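Side-chain contact in stage III sporulation protein AB (Bacillus subtilis, PDB 6BS9), which is essential for sporulation and probably takes part in a secretion system for transport during spore formation: residues Q37-L42 / L49-S54. Residues are numbered along the deposited sequence; the frame is centred on the assembly and turned at random.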
# COMPACT_ATOMS: atom_id res chain seq x y z
N GLN A 37 -7.62 -3.73 -10.58
CA GLN A 37 -8.61 -4.69 -10.05
C GLN A 37 -8.84 -4.51 -8.56
O GLN A 37 -9.96 -4.56 -8.07
CB GLN A 37 -8.19 -6.15 -10.29
CG GLN A 37 -8.14 -6.63 -11.73
CD GLN A 37 -7.42 -8.00 -11.87
OE1 GLN A 37 -6.70 -8.52 -10.96
NE2 GLN A 37 -7.61 -8.60 -13.00
N ILE A 38 -7.78 -4.20 -7.84
CA ILE A 38 -7.91 -3.88 -6.45
C ILE A 38 -8.61 -2.58 -6.25
O ILE A 38 -9.52 -2.49 -5.41
CB ILE A 38 -6.52 -3.87 -5.75
CG1 ILE A 38 -6.03 -5.30 -5.69
CG2 ILE A 38 -6.58 -3.31 -4.35
CD1 ILE A 38 -4.52 -5.40 -5.68
N ALA A 39 -8.21 -1.55 -6.98
CA ALA A 39 -8.91 -0.25 -6.87
C ALA A 39 -10.47 -0.39 -7.01
O ALA A 39 -11.20 0.19 -6.26
CB ALA A 39 -8.40 0.71 -7.88
N LYS A 40 -10.94 -1.23 -7.94
CA LYS A 40 -12.38 -1.39 -8.19
C LYS A 40 -13.12 -1.97 -7.00
O LYS A 40 -14.27 -1.70 -6.81
CB LYS A 40 -12.63 -2.27 -9.43
CG LYS A 40 -12.33 -1.59 -10.75
CD LYS A 40 -12.55 -2.55 -11.87
CE LYS A 40 -12.22 -1.89 -13.21
NZ LYS A 40 -12.69 -2.75 -14.35
N GLN A 41 -12.42 -2.68 -6.13
CA GLN A 41 -13.04 -3.33 -4.99
C GLN A 41 -13.00 -2.51 -3.68
O GLN A 41 -14.03 -2.30 -2.97
CB GLN A 41 -12.46 -4.73 -4.90
CG GLN A 41 -13.00 -5.61 -6.02
CD GLN A 41 -12.31 -6.97 -6.04
OE1 GLN A 41 -12.79 -7.97 -5.44
NE2 GLN A 41 -11.15 -7.01 -6.69
N LEU A 42 -11.85 -1.94 -3.41
CA LEU A 42 -11.70 -1.12 -2.21
C LEU A 42 -12.50 0.19 -2.20
O LEU A 42 -12.72 0.84 -3.22
CB LEU A 42 -10.30 -0.67 -2.08
CG LEU A 42 -9.24 -1.70 -1.88
CD1 LEU A 42 -7.89 -1.06 -2.18
CD2 LEU A 42 -9.31 -2.16 -0.45
N LEU A 49 -5.38 5.34 -4.08
CA LEU A 49 -3.97 5.02 -4.13
C LEU A 49 -3.71 4.01 -5.27
O LEU A 49 -2.73 4.14 -5.98
CB LEU A 49 -3.49 4.48 -2.78
CG LEU A 49 -2.05 3.93 -2.69
CD1 LEU A 49 -0.98 4.93 -3.06
CD2 LEU A 49 -1.79 3.49 -1.26
N PHE A 50 -4.59 3.01 -5.40
CA PHE A 50 -4.39 1.90 -6.30
C PHE A 50 -4.78 2.23 -7.73
O PHE A 50 -4.09 1.79 -8.66
CB PHE A 50 -5.04 0.59 -5.78
CG PHE A 50 -4.36 0.10 -4.55
CD1 PHE A 50 -3.16 -0.58 -4.65
CD2 PHE A 50 -4.78 0.58 -3.30
CE1 PHE A 50 -2.44 -0.87 -3.54
CE2 PHE A 50 -4.09 0.24 -2.17
CZ PHE A 50 -2.90 -0.49 -2.28
N SER A 51 -5.80 3.05 -7.90
CA SER A 51 -6.12 3.54 -9.26
C SER A 51 -5.09 4.55 -9.77
O SER A 51 -4.69 4.47 -10.92
CB SER A 51 -7.59 4.12 -9.39
OG SER A 51 -7.82 5.11 -8.46
N ALA A 52 -4.63 5.45 -8.91
CA ALA A 52 -3.51 6.32 -9.28
C ALA A 52 -2.23 5.57 -9.65
O ALA A 52 -1.58 5.94 -10.61
CB ALA A 52 -3.21 7.26 -8.16
N PHE A 53 -1.91 4.51 -8.90
CA PHE A 53 -0.74 3.69 -9.18
C PHE A 53 -0.88 3.02 -10.54
O PHE A 53 0.05 3.07 -11.35
CB PHE A 53 -0.60 2.63 -8.08
CG PHE A 53 0.61 1.74 -8.20
CD1 PHE A 53 1.85 2.23 -8.52
CD2 PHE A 53 0.52 0.40 -7.93
CE1 PHE A 53 2.99 1.41 -8.56
CE2 PHE A 53 1.67 -0.45 -7.95
CZ PHE A 53 2.91 0.06 -8.28
N SER A 54 -2.06 2.48 -10.80
CA SER A 54 -2.38 1.86 -12.10
C SER A 54 -2.24 2.82 -13.26
O SER A 54 -1.57 2.55 -14.22
CB SER A 54 -3.81 1.32 -12.07
OG SER A 54 -4.17 0.77 -13.30
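Ala39 sets its methyl against the backbone of helix 46-58, CB lying 3.5 Å from the amide N of Ser51 and 3.8 Å from Ser51 CB. The arrangement exemplifies a small residue allowing close helix approach: the CA atoms of Ala39 and Phe50 are 5.0 Å apart, and the axes of segments 37-41 and 49-54 come within 8.0 Å. Phe50 fills the flank of this junction. Its CB touches Ala39 CB, while its ring is reached by two aliphatic residues one turn apart. Ile38 lays CG2 over one face, offset toward the rim, 4.1 Å from Phe50 CG; that methyl is anti to the backbone N, which leaves the CG1 branch beside the N. Leu42 brings CD1 to 3.7 Å from Phe50 CD2, approaching obliquely. The ring's opposite face receives CG of Leu49, its own neighbour in sequence, so aliphatic carbon lies above and below it.

No hydrogen bond joins the two segments, but bonds to residues just outside them also join the two helices: Ser35 OG to Phe50 O, Ser47 OG to Ala39 O, and Ser54 OG to His32 O. Helix 2-26 closes in from another side, Ala16 touching both Ile38 and Phe50. On the far side of helix 31-41, the amide of Gln41 reaches back one turn, NE2 to Gln37 O at 3.1 Å and nearly straight, although the donor sits well above the carbonyl plane.

The segments run roughly antiparallel, their directions 153° apart, and helices 31-41 and 46-58 form a helical hairpin in this all-helical piece of SpoIIIAB. Side chains meet carbon on carbon, with the Ala39 methyl also against backbone, which implies cohesion from close fit and burial of carbon; the serine hydroxyls add directional bonds that would be expected to restrict sliding.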